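Local atomic coordinates of cytoplasmic protein (Cryptococcus neoformans var. grubii serotype A, PDB entry 7LPO), a protein that is a fungal sterylglucosidase of glycoside hydrolase family 5, which probably hydrolyses steryl beta-glucosides to free sterol and glucose. Residues Tyr162-Asp167 with Gln209-Phe214; Pro299-Arg304 with Gln311-Trp316. One frame throughout, in Å; residues are numbered along the deposited sequence.

Interaction 1. Residues Tyr162-Asp167 with Gln209-Phe214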
ATOM      1  N   TYR A 162       4.936  23.870  -6.000  1.00 14.83           N
ATOM      2  CA  TYR A 162       4.859  25.277  -6.366  1.00 14.88           C
ATOM      3  C   TYR A 162       3.438  25.797  -6.234  1.00 14.87           C
ATOM      4  O   TYR A 162       3.224  26.915  -5.756  1.00 14.93           O
ATOM      5  CB  TYR A 162       5.370  25.462  -7.787  1.00 14.87           C
ATOM      6  CG  TYR A 162       6.853  25.331  -7.916  1.00 14.90           C
ATOM      7  CD1 TYR A 162       7.697  26.327  -7.444  1.00 14.98           C
ATOM      8  CD2 TYR A 162       7.418  24.221  -8.503  1.00 14.86           C
ATOM      9  CE1 TYR A 162       9.053  26.228  -7.569  1.00 15.01           C
ATOM     10  CE2 TYR A 162       8.784  24.113  -8.635  1.00 14.89           C
ATOM     11  CZ  TYR A 162       9.594  25.124  -8.170  1.00 14.97           C
ATOM     12  OH  TYR A 162      10.953  25.018  -8.299  1.00 15.00           O
ATOM     13  N   ALA A 163       2.448  24.993  -6.628  1.00 14.81           N
ATOM     14  CA  ALA A 163       1.061  25.413  -6.461  1.00 14.80           C
ATOM     15  C   ALA A 163       0.746  25.715  -5.000  1.00 14.84           C
ATOM     16  O   ALA A 163      -0.055  26.618  -4.714  1.00 14.87           O
ATOM     17  CB  ALA A 163       0.122  24.346  -7.010  1.00 14.73           C
ATOM     18  N   CYS A 164       1.380  24.993  -4.068  1.00 14.84           N
ATOM     19  CA  CYS A 164       1.195  25.194  -2.634  1.00 14.87           C
ATOM     20  C   CYS A 164       2.089  26.289  -2.062  1.00 14.95           C
ATOM     21  O   CYS A 164       2.082  26.502  -0.843  1.00 14.99           O
ATOM     22  CB  CYS A 164       1.451  23.884  -1.883  1.00 14.84           C
ATOM     23  SG  CYS A 164       0.204  22.603  -2.257  1.00 15.26           S
ATOM     24  N   GLY A 165       2.834  26.997  -2.907  1.00 17.09           N
ATOM     25  CA  GLY A 165       3.652  28.098  -2.442  1.00 17.17           C
ATOM     26  C   GLY A 165       4.915  27.683  -1.736  1.00 17.20           C
ATOM     27  O   GLY A 165       5.429  28.438  -0.912  1.00 17.27           O
ATOM     28  N   ILE A 166       5.437  26.504  -2.045  1.00 16.28           N
ATOM     29  CA  ILE A 166       6.591  25.931  -1.368  1.00 16.96           C
ATOM     30  C   ILE A 166       7.749  25.940  -2.350  1.00 17.23           C
ATOM     31  O   ILE A 166       7.580  25.563  -3.514  1.00 16.51           O
ATOM     32  CB  ILE A 166       6.295  24.501  -0.874  1.00 16.23           C
ATOM     33  CG1 ILE A 166       5.418  24.543   0.377  1.00 17.85           C
ATOM     34  CG2 ILE A 166       7.579  23.756  -0.569  1.00 16.24           C
ATOM     35  CD1 ILE A 166       4.702  23.243   0.667  1.00 18.36           C
ATOM     36  N   ASP A 167       8.914  26.395  -1.891  1.00 15.13           N
ATOM     37  CA  ASP A 167      10.135  26.325  -2.683  1.00 16.53           C
ATOM     38  C   ASP A 167      10.790  24.970  -2.450  1.00 16.72           C
ATOM     39  O   ASP A 167      11.345  24.742  -1.359  1.00 15.69           O
ATOM     40  CB  ASP A 167      11.088  27.447  -2.309  1.00 20.35           C
ATOM     41  CG  ASP A 167      12.206  27.643  -3.345  1.00 22.74           C
ATOM     42  OD1 ASP A 167      12.549  26.654  -4.041  1.00 21.29           O
ATOM     43  OD2 ASP A 167      12.733  28.781  -3.467  1.00 23.19           O
ATOM     44  N   GLN A 209       2.551  18.423   6.334  1.00 14.83           N
ATOM     45  CA  GLN A 209       1.525  18.947   7.230  1.00 14.86           C
ATOM     46  C   GLN A 209       0.732  20.050   6.543  1.00 14.87           C
ATOM     47  O   GLN A 209      -0.484  20.164   6.724  1.00 15.32           O
ATOM     48  CB  GLN A 209       2.160  19.466   8.522  1.00 15.60           C
ATOM     49  CG  GLN A 209       2.517  18.379   9.510  1.00 15.21           C
ATOM     50  CD  GLN A 209       3.422  18.868  10.623  1.00 15.37           C
ATOM     51  OE1 GLN A 209       4.302  19.715  10.412  1.00 15.97           O
ATOM     52  NE2 GLN A 209       3.215  18.335  11.820  1.00 16.36           N
ATOM     53  N   THR A 210       1.403  20.856   5.726  1.00 16.40           N
ATOM     54  CA  THR A 210       0.715  21.906   4.989  1.00 15.53           C
ATOM     55  C   THR A 210      -0.046  21.327   3.810  1.00 16.85           C
ATOM     56  O   THR A 210      -1.245  21.581   3.649  1.00 15.45           O
ATOM     57  CB  THR A 210       1.720  22.955   4.508  1.00 18.50           C
ATOM     58  OG1 THR A 210       2.350  23.551   5.642  1.00 15.65           O
ATOM     59  CG2 THR A 210       1.028  24.036   3.682  1.00 18.81           C
ATOM     60  N   ILE A 211       0.638  20.530   2.988  1.00 14.79           N
ATOM     61  CA  ILE A 211       0.085  20.137   1.699  1.00 14.74           C
ATOM     62  C   ILE A 211      -1.158  19.285   1.889  1.00 14.69           C
ATOM     63  O   ILE A 211      -2.152  19.460   1.178  1.00 14.66           O
ATOM     64  CB  ILE A 211       1.153  19.410   0.862  1.00 14.71           C
ATOM     65  CG1 ILE A 211       2.224  20.399   0.412  1.00 14.76           C
ATOM     66  CG2 ILE A 211       0.517  18.748  -0.357  1.00 16.21           C
ATOM     67  CD1 ILE A 211       3.505  19.740  -0.093  1.00 14.75           C
ATOM     68  N   TRP A 212      -1.119  18.346   2.841  1.00 14.68           N
ATOM     69  CA  TRP A 212      -2.276  17.494   3.078  1.00 14.63           C
ATOM     70  C   TRP A 212      -3.446  18.277   3.661  1.00 14.66           C
ATOM     71  O   TRP A 212      -4.601  17.953   3.377  1.00 14.62           O
ATOM     72  CB  TRP A 212      -1.889  16.340   3.998  1.00 14.62           C
ATOM     73  CG  TRP A 212      -1.106  15.274   3.326  1.00 14.58           C
ATOM     74  CD1 TRP A 212       0.183  14.931   3.577  1.00 14.59           C
ATOM     75  CD2 TRP A 212      -1.559  14.407   2.274  1.00 14.52           C
ATOM     76  NE1 TRP A 212       0.564  13.895   2.754  1.00 14.55           N
ATOM     77  CE2 TRP A 212      -0.486  13.558   1.943  1.00 14.50           C
ATOM     78  CE3 TRP A 212      -2.768  14.267   1.583  1.00 14.48           C
ATOM     79  CZ2 TRP A 212      -0.582  12.575   0.959  1.00 14.45           C
ATOM     80  CZ3 TRP A 212      -2.865  13.289   0.609  1.00 14.43           C
ATOM     81  CH2 TRP A 212      -1.775  12.456   0.303  1.00 14.41           C
ATOM     82  N   THR A 213      -3.178  19.301   4.474  1.00 14.72           N
ATOM     83  CA  THR A 213      -4.259  20.151   4.967  1.00 14.75           C
ATOM     84  C   THR A 213      -4.910  20.913   3.814  1.00 14.74           C
ATOM     85  O   THR A 213      -6.140  21.054   3.766  1.00 14.73           O
ATOM     86  CB  THR A 213      -3.718  21.117   6.026  1.00 14.82           C
ATOM     87  OG1 THR A 213      -3.128  20.390   7.108  1.00 14.83           O
ATOM     88  CG2 THR A 213      -4.816  21.994   6.597  1.00 14.86           C
ATOM     89  N   PHE A 214      -4.092  21.405   2.875  1.00 14.75           N
ATOM     90  CA  PHE A 214      -4.609  21.986   1.640  1.00 14.74           C
ATOM     91  C   PHE A 214      -5.484  20.980   0.896  1.00 14.67           C
ATOM     92  O   PHE A 214      -6.646  21.256   0.579  1.00 14.66           O
ATOM     93  CB  PHE A 214      -3.440  22.437   0.742  1.00 14.75           C
ATOM     94  CG  PHE A 214      -2.746  23.709   1.181  1.00 14.83           C
ATOM     95  CD1 PHE A 214      -3.252  24.511   2.186  1.00 14.88           C
ATOM     96  CD2 PHE A 214      -1.576  24.114   0.547  1.00 14.85           C
ATOM     97  CE1 PHE A 214      -2.609  25.701   2.548  1.00 14.95           C
ATOM     98  CE2 PHE A 214      -0.923  25.296   0.915  1.00 14.92           C
ATOM     99  CZ  PHE A 214      -1.438  26.085   1.913  1.00 14.97           C
TER
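Cys164 turns its sulfur to the rim of the Phe214 ring, SG lying 3.6 Å from Phe214 CD2. This is a sulfur-aromatic contact made at the edge, not over a face: Cys164 SG is 5.0 Å from the centroid of the Phe214 ring and almost in its plane, 88° from the normal. The Cys164 carbonyl oxygen also sits in that plane, 3.7 Å from Phe214 CE2, while one face of the ring is taken, off centre, by Thr210 CG2 from the preceding turn of the same helix.

The sulfur meets aliphatic carbon as well, with Cys164 SG 4.0 Å from Ile211 CG1. Beside it the end methyl of Ile166, CD1, lies against both CG1 and CD1 of Ile211, 3.8 Å from each, so that one branch crosses the other; each isoleucine has CG1 anti to its carbonyl carbon and a nearly extended chi2, which carries the methyl to the interface. The chain makes this approach as helix 159-163 ends in a Schellman motif, Gly165 taking positive phi and its N bonding back to Tyr162 O. In this family 5 hydrolase the join sets that helix end and the loop after it against helix 206-221.

Leu236 of helix 232-254 packs on both Cys164 and Phe214. Arg357 binds the carbonyl oxygens of Tyr162 and Ala163, and Thr210 OG1 is bonded to Trp368 NE1.

Interaction 2. Residues Pro299-Arg304 with Gln311-Trp316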
ATOM      1  N   PRO A 299       4.451  20.836  15.574  1.00 15.25           N
ATOM      2  CA  PRO A 299       3.897  21.672  14.488  1.00 15.24           C
ATOM      3  C   PRO A 299       4.356  23.124  14.547  1.00 15.32           C
ATOM      4  O   PRO A 299       4.744  23.685  13.513  1.00 15.41           O
ATOM      5  CB  PRO A 299       2.378  21.529  14.676  1.00 15.21           C
ATOM      6  CG  PRO A 299       2.215  20.172  15.303  1.00 15.16           C
ATOM      7  CD  PRO A 299       3.417  20.002  16.218  1.00 15.21           C
ATOM      8  N   ILE A 300       4.369  23.741  15.730  1.00 15.39           N
ATOM      9  CA  ILE A 300       4.753  25.147  15.804  1.00 15.47           C
ATOM     10  C   ILE A 300       6.261  25.305  15.619  1.00 16.51           C
ATOM     11  O   ILE A 300       6.723  26.259  14.979  1.00 15.55           O
ATOM     12  CB  ILE A 300       4.269  25.777  17.123  1.00 15.53           C
ATOM     13  CG1 ILE A 300       4.611  27.270  17.149  1.00 15.62           C
ATOM     14  CG2 ILE A 300       4.901  25.082  18.316  1.00 15.56           C
ATOM     15  CD1 ILE A 300       3.952  28.073  16.069  1.00 15.61           C
ATOM     16  N   GLU A 301       7.057  24.376  16.157  1.00 15.50           N
ATOM     17  CA  GLU A 301       8.492  24.428  15.898  1.00 15.66           C
ATOM     18  C   GLU A 301       8.783  24.326  14.405  1.00 15.49           C
ATOM     19  O   GLU A 301       9.703  24.976  13.903  1.00 15.53           O
ATOM     20  CB  GLU A 301       9.222  23.320  16.655  1.00 15.53           C
ATOM     21  CG  GLU A 301       9.324  23.557  18.153  1.00 17.65           C
ATOM     22  CD  GLU A 301      10.063  22.432  18.883  1.00 23.12           C
ATOM     23  OE1 GLU A 301      10.017  21.265  18.419  1.00 22.49           O
ATOM     24  OE2 GLU A 301      10.694  22.717  19.928  1.00 26.78           O
ATOM     25  N   GLY A 302       8.016  23.510  13.680  1.00 15.41           N
ATOM     26  CA  GLY A 302       8.250  23.367  12.252  1.00 15.36           C
ATOM     27  C   GLY A 302       7.897  24.621  11.473  1.00 15.38           C
ATOM     28  O   GLY A 302       8.572  24.964  10.499  1.00 15.39           O
ATOM     29  N   MET A 303       6.832  25.314  11.891  1.00 19.12           N
ATOM     30  CA  MET A 303       6.474  26.588  11.282  1.00 17.06           C
ATOM     31  C   MET A 303       7.556  27.638  11.518  1.00 17.48           C
ATOM     32  O   MET A 303       7.910  28.389  10.603  1.00 18.47           O
ATOM     33  CB  MET A 303       5.133  27.068  11.837  1.00 17.07           C
ATOM     34  CG  MET A 303       3.932  26.225  11.404  1.00 19.78           C
ATOM     35  SD  MET A 303       2.414  26.647  12.297  1.00 17.20           S
ATOM     36  CE  MET A 303       1.312  25.357  11.712  1.00 21.65           C
ATOM     37  N   ARG A 304       8.084  27.718  12.742  1.00 15.58           N
ATOM     38  CA  ARG A 304       9.192  28.635  12.994  1.00 15.67           C
ATOM     39  C   ARG A 304      10.392  28.282  12.133  1.00 15.66           C
ATOM     40  O   ARG A 304      11.062  29.169  11.589  1.00 15.71           O
ATOM     41  CB  ARG A 304       9.591  28.607  14.466  1.00 15.73           C
ATOM     42  CG  ARG A 304       8.560  29.200  15.411  1.00 17.15           C
ATOM     43  CD  ARG A 304       8.849  28.737  16.821  1.00 19.98           C
ATOM     44  NE  ARG A 304       7.845  29.184  17.781  1.00 21.78           N
ATOM     45  CZ  ARG A 304       7.612  28.584  18.944  1.00 22.71           C
ATOM     46  NH1 ARG A 304       8.307  27.504  19.282  1.00 18.57           N
ATOM     47  NH2 ARG A 304       6.680  29.063  19.762  1.00 26.94           N
ATOM     48  N   GLN A 311      15.764  26.115  15.675  1.00 23.73           N
ATOM     49  CA  GLN A 311      15.021  25.490  16.760  1.00 24.00           C
ATOM     50  C   GLN A 311      15.799  24.292  17.284  1.00 25.48           C
ATOM     51  O   GLN A 311      16.542  23.639  16.549  1.00 26.07           O
ATOM     52  CB  GLN A 311      13.616  25.036  16.320  1.00 23.13           C
ATOM     53  CG  GLN A 311      12.705  26.160  15.863  1.00 25.18           C
ATOM     54  CD  GLN A 311      12.242  27.039  17.003  1.00 27.19           C
ATOM     55  OE1 GLN A 311      11.351  26.670  17.762  1.00 29.69           O
ATOM     56  NE2 GLN A 311      12.827  28.220  17.113  1.00 29.18           N
ATOM     57  N   ASP A 312      15.619  24.015  18.567  1.00 27.92           N
ATOM     58  CA  ASP A 312      16.198  22.858  19.237  1.00 35.49           C
ATOM     59  C   ASP A 312      15.082  21.837  19.430  1.00 30.52           C
ATOM     60  O   ASP A 312      14.218  22.017  20.291  1.00 31.41           O
ATOM     61  CB  ASP A 312      16.810  23.272  20.572  1.00 47.90           C
ATOM     62  CG  ASP A 312      17.683  22.193  21.173  1.00 60.86           C
ATOM     63  OD1 ASP A 312      18.269  21.399  20.400  1.00 65.95           O
ATOM     64  OD2 ASP A 312      17.789  22.142  22.422  1.00 64.07           O
ATOM     65  N   VAL A 313      15.096  20.774  18.634  1.00 25.75           N
ATOM     66  CA  VAL A 313      13.962  19.860  18.553  1.00 23.14           C
ATOM     67  C   VAL A 313      14.299  18.534  19.214  1.00 20.90           C
ATOM     68  O   VAL A 313      15.451  18.093  19.225  1.00 19.75           O
ATOM     69  CB  VAL A 313      13.524  19.633  17.090  1.00 19.49           C
ATOM     70  CG1 VAL A 313      13.360  20.967  16.378  1.00 20.88           C
ATOM     71  CG2 VAL A 313      14.520  18.760  16.352  1.00 16.84           C
ATOM     72  N   GLN A 314      13.268  17.901  19.767  1.00 25.75           N
ATOM     73  CA  GLN A 314      13.399  16.563  20.325  1.00 26.55           C
ATOM     74  C   GLN A 314      13.702  15.570  19.211  1.00 24.77           C
ATOM     75  O   GLN A 314      13.138  15.648  18.118  1.00 25.09           O
ATOM     76  CB  GLN A 314      12.111  16.154  21.049  1.00 31.21           C
ATOM     77  CG  GLN A 314      11.527  17.226  21.976  1.00 38.96           C
ATOM     78  CD  GLN A 314      10.049  16.992  22.338  1.00 43.92           C
ATOM     79  OE1 GLN A 314       9.140  17.578  21.722  1.00 47.22           O
ATOM     80  NE2 GLN A 314       9.807  16.144  23.344  1.00 41.48           N
ATOM     81  N   ALA A 315      14.616  14.647  19.479  1.00 23.02           N
ATOM     82  CA  ALA A 315      14.878  13.541  18.574  1.00 22.01           C
ATOM     83  C   ALA A 315      14.437  12.249  19.243  1.00 22.31           C
ATOM     84  O   ALA A 315      14.510  12.111  20.469  1.00 23.09           O
ATOM     85  CB  ALA A 315      16.352  13.451  18.186  1.00 20.53           C
ATOM     86  N   TRP A 316      13.974  11.303  18.430  1.00 23.73           N
ATOM     87  CA  TRP A 316      13.378  10.076  18.927  1.00 23.56           C
ATOM     88  C   TRP A 316      14.090   8.855  18.373  1.00 22.19           C
ATOM     89  O   TRP A 316      14.425   8.806  17.188  1.00 19.78           O
ATOM     90  CB  TRP A 316      11.901  10.006  18.557  1.00 25.66           C
ATOM     91  CG  TRP A 316      11.096  10.981  19.317  1.00 29.19           C
ATOM     92  CD1 TRP A 316      10.930  12.308  19.046  1.00 29.56           C
ATOM     93  CD2 TRP A 316      10.350  10.714  20.497  1.00 31.43           C
ATOM     94  NE1 TRP A 316      10.116  12.884  19.988  1.00 30.94           N
ATOM     95  CE2 TRP A 316       9.746  11.926  20.895  1.00 32.98           C
ATOM     96  CE3 TRP A 316      10.129   9.565  21.254  1.00 33.00           C
ATOM     97  CZ2 TRP A 316       8.933  12.021  22.023  1.00 36.78           C
ATOM     98  CZ3 TRP A 316       9.331   9.655  22.365  1.00 36.39           C
ATOM     99  CH2 TRP A 316       8.740  10.878  22.749  1.00 38.25           C
TER
HETATM  100  O   HOH W   1      10.562  18.852  19.318  1.00 17.81           O
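Helix segment 299-304 and strand segment 311-316 run roughly antiparallel, at 147° between their directions and with axes 9.3 Å apart at closest, and Glu301 and Gln311 come nearest at the backbone. Gln311 reaches from the start of the strand to the helix, its chain bent at chi2 (-71°) so that the amide lies against the flank of Arg304. Gln311 OE1 is 3.4 Å from Arg304 CD and stands near the guanidinium plane at the edge, 3.5 Å from NH1 of Arg304; the two side chains cross at about a right angle. The polar end of Arg304 is held through NH2 by the carbonyl oxygen of Ser379, and Ile300 CG1 lies over one guanidinium face, toward its rim.

Glu301, extended beyond CG, reaches toward Val313 further along the strand. Glu301 CG passes 3.7 Å from Gln311 OE1, with carboxylate and amide planes nearly perpendicular, and Glu301 OE1 comes within 3.9 Å of Val313 CG1. A water completes the link: it donates to Glu301 OE1 at 2.6 Å and accepts from Gln314 N at 2.9 Å. Arg328 hydrogen-bonds to Asp312 O and pairs only weakly, at long range, with Glu301 OE2, which brings strand 322-331 to the contact.

The arrangement is a short helix and the following strand packed through side chains and a bridging water, at the central strand of a three-stranded antiparallel sheet formed by 294-295, 311-319 and 322-331.

Interaction 1 is wholly buried, whereas interaction 2 lies at the surface, their centres about 19 Å apart on the same side of the chain's centre. They follow one another along the sequence and hold different elements: the loop leaving a helix against a helix in the first, a helix against a strand in the second. Their chemistry follows their place, sulfur, ring and methyl groups inside, carboxylate, amide, guanidinium and water outside. The buried surface is similar, 202 and 231 Å². They also meet directly, Gln209 NE2 packing 4.1 Å from Pro299 CG, which brings the start of helix 299-306 to a side chain of helix 206-221.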